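Local coordinates for protein helicase of the snf2/rad54 family (Sulfolobus solfataricus, PDB 1Z5Z) that probably couples ATP hydrolysis to movement along duplex DNA as a SWI2/SNF2-family ATPase, of which this chain is the C-terminal domain of the core, at residues E107-F121 with I179-W193. Numbering follows the deposited sequence.
Sequences EALDEGDKIAIFTQF and INLTSANRVIHFDRW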
ATOM      1  N   GLU A 107      -6.465 -11.412  15.114  1.00 43.32           N
ATOM      2  CA  GLU A 107      -5.484 -11.610  16.149  1.00 45.44           C
ATOM      3  C   GLU A 107      -5.300 -10.341  17.011  1.00 45.81           C
ATOM      4  O   GLU A 107      -5.212 -10.435  18.226  1.00 46.84           O
ATOM      5  CB  GLU A 107      -4.140 -12.028  15.536  1.00 45.58           C
ATOM      6  CG  GLU A 107      -2.948 -11.677  16.394  1.00 51.59           C
ATOM      7  CD  GLU A 107      -1.640 -12.200  15.839  1.00 55.59           C
ATOM      8  OE1 GLU A 107      -0.582 -11.593  16.120  1.00 61.03           O
ATOM      9  OE2 GLU A 107      -1.658 -13.221  15.133  1.00 59.35           O
ATOM     10  N   ALA A 108      -5.282  -9.157  16.411  1.00 42.37           N
ATOM     11  CA  ALA A 108      -5.056  -7.972  17.217  1.00 43.21           C
ATOM     12  C   ALA A 108      -6.208  -7.573  18.143  1.00 45.04           C
ATOM     13  O   ALA A 108      -5.971  -7.193  19.291  1.00 44.24           O
ATOM     14  CB  ALA A 108      -4.660  -6.803  16.329  1.00 43.12           C
ATOM     15  N   LEU A 109      -7.443  -7.643  17.664  1.00 47.20           N
ATOM     16  CA  LEU A 109      -8.565  -7.262  18.514  1.00 50.42           C
ATOM     17  C   LEU A 109      -8.547  -8.159  19.746  1.00 53.22           C
ATOM     18  O   LEU A 109      -8.720  -7.689  20.880  1.00 54.00           O
ATOM     19  CB  LEU A 109      -9.901  -7.401  17.770  1.00 46.30           C
ATOM     20  CG  LEU A 109     -10.181  -6.372  16.666  1.00 45.56           C
ATOM     21  CD1 LEU A 109     -11.547  -6.612  16.079  1.00 46.64           C
ATOM     22  CD2 LEU A 109     -10.110  -4.958  17.232  1.00 44.54           C
ATOM     23  N   ASP A 110      -8.296  -9.446  19.537  1.00 55.36           N
ATOM     24  CA  ASP A 110      -8.265 -10.345  20.677  1.00 58.23           C
ATOM     25  C   ASP A 110      -7.245  -9.939  21.736  1.00 58.37           C
ATOM     26  O   ASP A 110      -7.432 -10.227  22.915  1.00 59.69           O
ATOM     27  CB  ASP A 110      -8.026 -11.781  20.237  1.00 62.71           C
ATOM     28  CG  ASP A 110      -9.150 -12.683  20.673  1.00 69.24           C
ATOM     29  OD1 ASP A 110      -9.930 -13.135  19.805  1.00 71.39           O
ATOM     30  OD2 ASP A 110      -9.271 -12.906  21.902  1.00 69.22           O
ATOM     31  N   GLU A 111      -6.171  -9.275  21.322  1.00 55.51           N
ATOM     32  CA  GLU A 111      -5.151  -8.803  22.253  1.00 53.53           C
ATOM     33  C   GLU A 111      -5.593  -7.427  22.767  1.00 52.13           C
ATOM     34  O   GLU A 111      -4.887  -6.784  23.524  1.00 52.38           O
ATOM     35  CB  GLU A 111      -3.816  -8.630  21.529  1.00 56.48           C
ATOM     36  CG  GLU A 111      -3.027  -9.885  21.245  1.00 60.46           C
ATOM     37  CD  GLU A 111      -2.187 -10.315  22.436  1.00 63.64           C
ATOM     38  OE1 GLU A 111      -1.806  -9.449  23.266  1.00 63.71           O
ATOM     39  OE2 GLU A 111      -1.893 -11.522  22.532  1.00 65.31           O
ATOM     40  N   GLY A 112      -6.749  -6.959  22.309  1.00 50.45           N
ATOM     41  CA  GLY A 112      -7.224  -5.652  22.723  1.00 47.16           C
ATOM     42  C   GLY A 112      -6.470  -4.491  22.079  1.00 46.84           C
ATOM     43  O   GLY A 112      -6.446  -3.377  22.631  1.00 43.89           O
ATOM     44  N   ASP A 113      -5.849  -4.734  20.922  1.00 42.73           N
ATOM     45  CA  ASP A 113      -5.089  -3.668  20.214  1.00 40.53           C
ATOM     46  C   ASP A 113      -5.974  -2.599  19.561  1.00 38.86           C
ATOM     47  O   ASP A 113      -7.088  -2.868  19.148  1.00 39.34           O
ATOM     48  CB  ASP A 113      -4.255  -4.256  19.073  1.00 41.93           C
ATOM     49  CG  ASP A 113      -3.070  -5.105  19.549  1.00 47.05           C
ATOM     50  OD1 ASP A 113      -2.875  -5.293  20.768  1.00 48.25           O
ATOM     51  OD2 ASP A 113      -2.334  -5.591  18.668  1.00 46.41           O
ATOM     52  N   LYS A 114      -5.436  -1.391  19.496  1.00 37.66           N
ATOM     53  CA  LYS A 114      -6.014  -0.252  18.808  1.00 38.75           C
ATOM     54  C   LYS A 114      -5.186  -0.328  17.511  1.00 37.04           C
ATOM     55  O   LYS A 114      -3.966  -0.334  17.556  1.00 36.39           O
ATOM     56  CB  LYS A 114      -5.708   1.044  19.549  1.00 41.19           C
ATOM     57  CG  LYS A 114      -6.749   1.397  20.571  1.00 44.83           C
ATOM     58  CD  LYS A 114      -6.801   2.896  20.732  1.00 47.84           C
ATOM     59  CE  LYS A 114      -8.204   3.277  21.086  1.00 51.98           C
ATOM     60  NZ  LYS A 114      -8.417   4.714  21.018  1.00 54.07           N
ATOM     61  N   ILE A 115      -5.846  -0.358  16.366  1.00 34.90           N
ATOM     62  CA  ILE A 115      -5.169  -0.561  15.089  1.00 31.71           C
ATOM     63  C   ILE A 115      -5.206   0.623  14.113  1.00 32.97           C
ATOM     64  O   ILE A 115      -6.269   1.180  13.855  1.00 34.22           O
ATOM     65  CB  ILE A 115      -5.820  -1.810  14.439  1.00 33.55           C
ATOM     66  CG1 ILE A 115      -5.673  -2.997  15.394  1.00 33.03           C
ATOM     67  CG2 ILE A 115      -5.239  -2.109  13.084  1.00 30.47           C
ATOM     68  CD1 ILE A 115      -6.921  -3.871  15.435  1.00 36.68           C
ATOM     69  N   ALA A 116      -4.055   1.015  13.580  1.00 29.91           N
ATOM     70  CA  ALA A 116      -4.010   2.115  12.595  1.00 30.96           C
ATOM     71  C   ALA A 116      -3.558   1.511  11.260  1.00 29.31           C
ATOM     72  O   ALA A 116      -2.582   0.766  11.217  1.00 29.78           O
ATOM     73  CB  ALA A 116      -3.025   3.229  13.044  1.00 27.09           C
ATOM     74  N   ILE A 117      -4.272   1.816  10.176  1.00 26.24           N
ATOM     75  CA  ILE A 117      -3.936   1.266   8.863  1.00 25.77           C
ATOM     76  C   ILE A 117      -3.665   2.438   7.880  1.00 26.56           C
ATOM     77  O   ILE A 117      -4.514   3.312   7.701  1.00 27.35           O
ATOM     78  CB  ILE A 117      -5.093   0.392   8.309  1.00 23.70           C
ATOM     79  CG1 ILE A 117      -5.438  -0.727   9.319  1.00 26.55           C
ATOM     80  CG2 ILE A 117      -4.669  -0.178   6.920  1.00 24.06           C
ATOM     81  CD1 ILE A 117      -6.839  -1.407   9.111  1.00 27.79           C
ATOM     82  N   PHE A 118      -2.489   2.443   7.259  1.00 26.08           N
ATOM     83  CA  PHE A 118      -2.090   3.521   6.352  1.00 27.68           C
ATOM     84  C   PHE A 118      -2.082   3.048   4.922  1.00 29.46           C
ATOM     85  O   PHE A 118      -1.713   1.905   4.663  1.00 29.74           O
ATOM     86  CB  PHE A 118      -0.632   3.993   6.645  1.00 31.78           C
ATOM     87  CG  PHE A 118      -0.456   4.799   7.940  1.00 29.56           C
ATOM     88  CD1 PHE A 118      -0.374   4.168   9.170  1.00 30.28           C
ATOM     89  CD2 PHE A 118      -0.348   6.186   7.894  1.00 29.40           C
ATOM     90  CE1 PHE A 118      -0.174   4.922  10.378  1.00 31.71           C
ATOM     91  CE2 PHE A 118      -0.159   6.945   9.055  1.00 28.50           C
ATOM     92  CZ  PHE A 118      -0.070   6.307  10.307  1.00 27.17           C
ATOM     93  N   THR A 119      -2.464   3.919   3.988  1.00 25.02           N
ATOM     94  CA  THR A 119      -2.379   3.600   2.566  1.00 24.88           C
ATOM     95  C   THR A 119      -2.091   4.915   1.831  1.00 26.29           C
ATOM     96  O   THR A 119      -2.379   5.995   2.349  1.00 27.13           O
ATOM     97  CB  THR A 119      -3.682   2.963   1.985  1.00 25.86           C
ATOM     98  OG1 THR A 119      -3.597   2.986   0.565  1.00 26.85           O
ATOM     99  CG2 THR A 119      -4.943   3.736   2.383  1.00 25.65           C
ATOM    100  N   GLN A 120      -1.502   4.837   0.641  1.00 26.27           N
ATOM    101  CA  GLN A 120      -1.170   6.054  -0.117  1.00 28.10           C
ATOM    102  C   GLN A 120      -2.346   6.469  -0.992  1.00 30.33           C
ATOM    103  O   GLN A 120      -2.280   7.518  -1.636  1.00 30.67           O
ATOM    104  CB  GLN A 120       0.030   5.796  -1.043  1.00 30.48           C
ATOM    105  CG  GLN A 120      -0.233   4.764  -2.145  1.00 30.16           C
ATOM    106  CD  GLN A 120       1.068   4.276  -2.779  1.00 33.20           C
ATOM    107  OE1 GLN A 120       1.669   3.284  -2.340  1.00 37.98           O
ATOM    108  NE2 GLN A 120       1.507   4.964  -3.793  1.00 31.18           N
ATOM    109  N   PHE A 121      -3.396   5.638  -1.057  1.00 25.65           N
ATOM    110  CA  PHE A 121      -4.557   5.965  -1.906  1.00 28.49           C
ATOM    111  C   PHE A 121      -5.844   6.254  -1.123  1.00 31.33           C
ATOM    112  O   PHE A 121      -6.315   5.413  -0.331  1.00 28.94           O
ATOM    113  CB  PHE A 121      -4.869   4.806  -2.857  1.00 32.50           C
ATOM    114  CG  PHE A 121      -3.733   4.432  -3.797  1.00 32.57           C
ATOM    115  CD1 PHE A 121      -3.183   3.164  -3.743  1.00 28.91           C
ATOM    116  CD2 PHE A 121      -3.263   5.333  -4.771  1.00 29.71           C
ATOM    117  CE1 PHE A 121      -2.175   2.756  -4.629  1.00 28.81           C
ATOM    118  CE2 PHE A 121      -2.243   4.922  -5.679  1.00 28.50           C
ATOM    119  CZ  PHE A 121      -1.703   3.628  -5.596  1.00 27.07           C
ATOM    120  N   ILE A 179       1.597  10.816  10.423  1.00 38.85           N
ATOM    121  CA  ILE A 179       1.201  11.285  11.751  1.00 39.95           C
ATOM    122  C   ILE A 179       1.655  10.202  12.735  1.00 38.92           C
ATOM    123  O   ILE A 179       1.788   9.035  12.369  1.00 40.24           O
ATOM    124  CB  ILE A 179      -0.322  11.462  11.829  1.00 40.37           C
ATOM    125  CG1 ILE A 179      -0.739  12.024  13.171  1.00 44.30           C
ATOM    126  CG2 ILE A 179      -1.008  10.111  11.654  1.00 43.83           C
ATOM    127  CD1 ILE A 179      -2.141  12.634  13.128  1.00 47.26           C
ATOM    128  N   ASN A 180       1.889  10.580  13.978  1.00 37.30           N
ATOM    129  CA  ASN A 180       2.339   9.620  14.975  1.00 36.60           C
ATOM    130  C   ASN A 180       1.235   9.433  16.008  1.00 34.47           C
ATOM    131  O   ASN A 180       1.142  10.184  16.969  1.00 35.04           O
ATOM    132  CB  ASN A 180       3.659  10.119  15.617  1.00 38.45           C
ATOM    133  CG  ASN A 180       4.112   9.253  16.783  1.00 41.48           C
ATOM    134  OD1 ASN A 180       3.807   8.070  16.834  1.00 42.47           O
ATOM    135  ND2 ASN A 180       4.848   9.845  17.719  1.00 40.42           N
ATOM    136  N   LEU A 181       0.390   8.424  15.792  1.00 34.05           N
ATOM    137  CA  LEU A 181      -0.735   8.163  16.688  1.00 39.46           C
ATOM    138  C   LEU A 181      -0.248   7.241  17.803  1.00 40.83           C
ATOM    139  O   LEU A 181      -0.269   6.036  17.645  1.00 40.94           O
ATOM    140  CB  LEU A 181      -1.884   7.512  15.900  1.00 38.37           C
ATOM    141  CG  LEU A 181      -2.529   8.456  14.871  1.00 41.39           C
ATOM    142  CD1 LEU A 181      -3.332   7.670  13.856  1.00 42.39           C
ATOM    143  CD2 LEU A 181      -3.389   9.489  15.610  1.00 39.95           C
ATOM    144  N   THR A 182       0.187   7.825  18.917  1.00 41.92           N
ATOM    145  CA  THR A 182       0.727   7.054  20.039  1.00 43.26           C
ATOM    146  C   THR A 182      -0.226   6.058  20.692  1.00 43.63           C
ATOM    147  O   THR A 182       0.214   5.117  21.362  1.00 40.32           O
ATOM    148  CB  THR A 182       1.267   7.986  21.126  1.00 43.12           C
ATOM    149  OG1 THR A 182       0.275   8.962  21.419  1.00 42.23           O
ATOM    150  CG2 THR A 182       2.531   8.704  20.644  1.00 44.80           C
ATOM    151  N   SER A 183      -1.528   6.240  20.524  1.00 40.65           N
ATOM    152  CA  SER A 183      -2.422   5.270  21.133  1.00 40.16           C
ATOM    153  C   SER A 183      -2.539   3.988  20.342  1.00 38.98           C
ATOM    154  O   SER A 183      -3.071   3.026  20.865  1.00 39.06           O
ATOM    155  CB  SER A 183      -3.796   5.870  21.361  1.00 40.63           C
ATOM    156  OG  SER A 183      -3.657   7.015  22.186  1.00 40.84           O
ATOM    157  N   ALA A 184      -2.036   3.942  19.100  1.00 34.49           N
ATOM    158  CA  ALA A 184      -2.106   2.700  18.339  1.00 35.76           C
ATOM    159  C   ALA A 184      -1.081   1.663  18.865  1.00 36.99           C
ATOM    160  O   ALA A 184       0.084   1.980  19.120  1.00 40.91           O
ATOM    161  CB  ALA A 184      -1.859   2.975  16.839  1.00 37.24           C
ATOM    162  N   ASN A 185      -1.547   0.435  19.026  1.00 33.65           N
ATOM    163  CA  ASN A 185      -0.768  -0.686  19.526  1.00 36.41           C
ATOM    164  C   ASN A 185      -0.316  -1.495  18.334  1.00 36.21           C
ATOM    165  O   ASN A 185       0.649  -2.221  18.398  1.00 36.00           O
ATOM    166  CB  ASN A 185      -1.658  -1.601  20.410  1.00 38.69           C
ATOM    167  CG  ASN A 185      -2.351  -0.838  21.535  1.00 45.80           C
ATOM    168  OD1 ASN A 185      -3.543  -0.516  21.475  1.00 46.63           O
ATOM    169  ND2 ASN A 185      -1.586  -0.515  22.558  1.00 48.64           N
ATOM    170  N   ARG A 186      -1.046  -1.364  17.236  1.00 34.81           N
ATOM    171  CA  ARG A 186      -0.753  -2.133  16.032  1.00 33.04           C
ATOM    172  C   ARG A 186      -0.854  -1.199  14.820  1.00 33.02           C
ATOM    173  O   ARG A 186      -1.786  -0.394  14.715  1.00 29.76           O
ATOM    174  CB  ARG A 186      -1.771  -3.254  15.941  1.00 33.73           C
ATOM    175  CG  ARG A 186      -1.719  -4.095  14.729  1.00 35.88           C
ATOM    176  CD  ARG A 186      -0.918  -5.335  14.980  1.00 39.74           C
ATOM    177  NE  ARG A 186      -1.310  -6.043  16.196  1.00 36.27           N
ATOM    178  CZ  ARG A 186      -1.037  -7.332  16.407  1.00 42.38           C
ATOM    179  NH1 ARG A 186      -0.394  -8.029  15.471  1.00 38.85           N
ATOM    180  NH2 ARG A 186      -1.359  -7.920  17.559  1.00 38.75           N
ATOM    181  N   VAL A 187       0.104  -1.307  13.913  1.00 30.64           N
ATOM    182  CA  VAL A 187       0.113  -0.456  12.749  1.00 31.02           C
ATOM    183  C   VAL A 187       0.281  -1.370  11.549  1.00 34.68           C
ATOM    184  O   VAL A 187       1.170  -2.234  11.545  1.00 32.28           O
ATOM    185  CB  VAL A 187       1.323   0.562  12.779  1.00 34.10           C
ATOM    186  CG1 VAL A 187       1.317   1.428  11.518  1.00 31.54           C
ATOM    187  CG2 VAL A 187       1.259   1.451  14.022  1.00 33.33           C
ATOM    188  N   ILE A 188      -0.610  -1.211  10.561  1.00 29.38           N
ATOM    189  CA  ILE A 188      -0.514  -1.961   9.308  1.00 27.40           C
ATOM    190  C   ILE A 188      -0.214  -0.967   8.168  1.00 27.66           C
ATOM    191  O   ILE A 188      -1.022  -0.036   7.900  1.00 25.43           O
ATOM    192  CB  ILE A 188      -1.844  -2.655   8.951  1.00 26.12           C
ATOM    193  CG1 ILE A 188      -2.158  -3.740   9.990  1.00 27.13           C
ATOM    194  CG2 ILE A 188      -1.778  -3.277   7.534  1.00 25.08           C
ATOM    195  CD1 ILE A 188      -3.516  -4.448   9.755  1.00 26.84           C
ATOM    196  N   HIS A 189       0.938  -1.125   7.520  1.00 26.41           N
ATOM    197  CA  HIS A 189       1.262  -0.276   6.377  1.00 26.84           C
ATOM    198  C   HIS A 189       0.779  -1.072   5.158  1.00 25.79           C
ATOM    199  O   HIS A 189       1.428  -1.992   4.687  1.00 28.44           O
ATOM    200  CB  HIS A 189       2.748   0.055   6.372  1.00 31.26           C
ATOM    201  CG  HIS A 189       3.145   0.932   7.525  1.00 30.25           C
ATOM    202  ND1 HIS A 189       2.646   2.209   7.691  1.00 29.92           N
ATOM    203  CD2 HIS A 189       3.921   0.685   8.607  1.00 30.98           C
ATOM    204  CE1 HIS A 189       3.099   2.709   8.829  1.00 29.95           C
ATOM    205  NE2 HIS A 189       3.876   1.805   9.402  1.00 31.80           N
ATOM    206  N   PHE A 190      -0.418  -0.731   4.692  1.00 27.59           N
ATOM    207  CA  PHE A 190      -1.066  -1.452   3.591  1.00 27.70           C
ATOM    208  C   PHE A 190      -0.289  -1.439   2.290  1.00 29.10           C
ATOM    209  O   PHE A 190      -0.313  -2.410   1.524  1.00 27.96           O
ATOM    210  CB  PHE A 190      -2.455  -0.882   3.379  1.00 25.78           C
ATOM    211  CG  PHE A 190      -3.383  -1.813   2.676  1.00 26.62           C
ATOM    212  CD1 PHE A 190      -4.082  -2.784   3.402  1.00 27.81           C
ATOM    213  CD2 PHE A 190      -3.564  -1.738   1.310  1.00 22.63           C
ATOM    214  CE1 PHE A 190      -4.957  -3.657   2.779  1.00 27.59           C
ATOM    215  CE2 PHE A 190      -4.442  -2.621   0.653  1.00 29.03           C
ATOM    216  CZ  PHE A 190      -5.146  -3.580   1.386  1.00 27.30           C
ATOM    217  N   ASP A 191       0.389  -0.323   2.017  1.00 27.20           N
ATOM    218  CA  ASP A 191       1.225  -0.220   0.820  1.00 27.54           C
ATOM    219  C   ASP A 191       2.328   0.787   1.162  1.00 28.59           C
ATOM    220  O   ASP A 191       2.270   1.437   2.216  1.00 27.85           O
ATOM    221  CB  ASP A 191       0.407   0.203  -0.422  1.00 28.85           C
ATOM    222  CG  ASP A 191      -0.460   1.399  -0.164  1.00 27.52           C
ATOM    223  OD1 ASP A 191      -1.684   1.312  -0.405  1.00 29.37           O
ATOM    224  OD2 ASP A 191       0.086   2.437   0.283  1.00 31.93           O
ATOM    225  N   ARG A 192       3.322   0.892   0.292  1.00 29.81           N
ATOM    226  CA  ARG A 192       4.472   1.742   0.534  1.00 33.19           C
ATOM    227  C   ARG A 192       4.190   3.215   0.357  1.00 31.06           C
ATOM    228  O   ARG A 192       4.545   3.778  -0.651  1.00 31.87           O
ATOM    229  CB  ARG A 192       5.634   1.310  -0.378  1.00 37.09           C
ATOM    230  CG  ARG A 192       6.995   1.506   0.318  1.00 46.91           C
ATOM    231  CD  ARG A 192       8.201   1.161  -0.530  1.00 53.36           C
ATOM    232  NE  ARG A 192       9.345   0.917   0.351  1.00 59.66           N
ATOM    233  CZ  ARG A 192       9.683  -0.275   0.850  1.00 62.93           C
ATOM    234  NH1 ARG A 192      10.734  -0.373   1.646  1.00 66.51           N
ATOM    235  NH2 ARG A 192       8.999  -1.376   0.540  1.00 60.81           N
ATOM    236  N   TRP A 193       3.551   3.835   1.348  1.00 30.83           N
ATOM    237  CA  TRP A 193       3.173   5.262   1.273  1.00 31.20           C
ATOM    238  C   TRP A 193       4.256   6.215   1.781  1.00 35.15           C
ATOM    239  O   TRP A 193       4.246   7.420   1.495  1.00 31.32           O
ATOM    240  CB  TRP A 193       1.945   5.512   2.147  1.00 31.12           C
ATOM    241  CG  TRP A 193       2.195   5.230   3.630  1.00 32.56           C
ATOM    242  CD1 TRP A 193       2.048   4.038   4.273  1.00 29.54           C
ATOM    243  CD2 TRP A 193       2.663   6.163   4.624  1.00 35.39           C
ATOM    244  NE1 TRP A 193       2.395   4.159   5.588  1.00 28.95           N
ATOM    245  CE2 TRP A 193       2.779   5.451   5.838  1.00 33.23           C
ATOM    246  CE3 TRP A 193       3.005   7.536   4.601  1.00 36.44           C
ATOM    247  CZ2 TRP A 193       3.210   6.056   7.036  1.00 28.22           C
ATOM    248  CZ3 TRP A 193       3.441   8.142   5.791  1.00 34.70           C
ATOM    249  CH2 TRP A 193       3.541   7.401   6.989  1.00 32.78           C
TER
HETATM  250  O   HOH W   1       0.732 -10.494  17.910  1.00 55.78           O
HETATM  251  O   HOH W   2      -5.398  -1.126  23.487  1.00 55.41           O
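W193 lies over one face of the F118 ring, the two planes only 11° apart but slid so that overlap is slight; W193 CZ2 comes to 3.7 Å from F118 CD2. At the ring's edge, near its plane, sit the carbonyl oxygens of I179 and I188, while H189 CE1 and V187 CG1 approach obliquely. The indole N-H bonds to H189 ND1 (W193 NE1 to ND1 2.9 Å); the bond lies in the indole plane but 32° out of the imidazole plane, and helps set how the two rings are turned.

The R186 guanidinium carries A108 CB on one face and D113 OD2 at its edge. NE and NH2 both grip that single oxygen, NE at 2.7 Å from D113 OD2. With CG anti to the backbone N (chi1 175°), R186 CB and CG run alongside I115 CG1, and bends at chi2 and chi3 then turn the guanidinium to the last turn of helix 96-110, where E107 OE1 makes a long ion pair with NH1.

Between these two ends, strands 115-119 and 186-189 pair in parallel at the centre of a RecA-like sheet, A116 bonding to R186 O and I188 N, and F118 to I188 O and F190 N. N185 OD1 takes K114 N on a lone pair, 2.9 Å away. Beyond the strands, D191 offers syn lone pairs to two donors: OD1 to T119 OG1 at 2.7 Å, OD2 to Q120 N at 2.9 Å. T119 OG1 in turn accepts from F121 N, an ST turn leading into helix 122-136.

At the R186 end, the shared D113 oxygen probably stabilises the arginine's positive charge. At the other, where D80 OD2 lies close to D191 OD1, the D191 carboxylate ties both strand exits together by taking one O-H and one N-H from the end of strand 115-119.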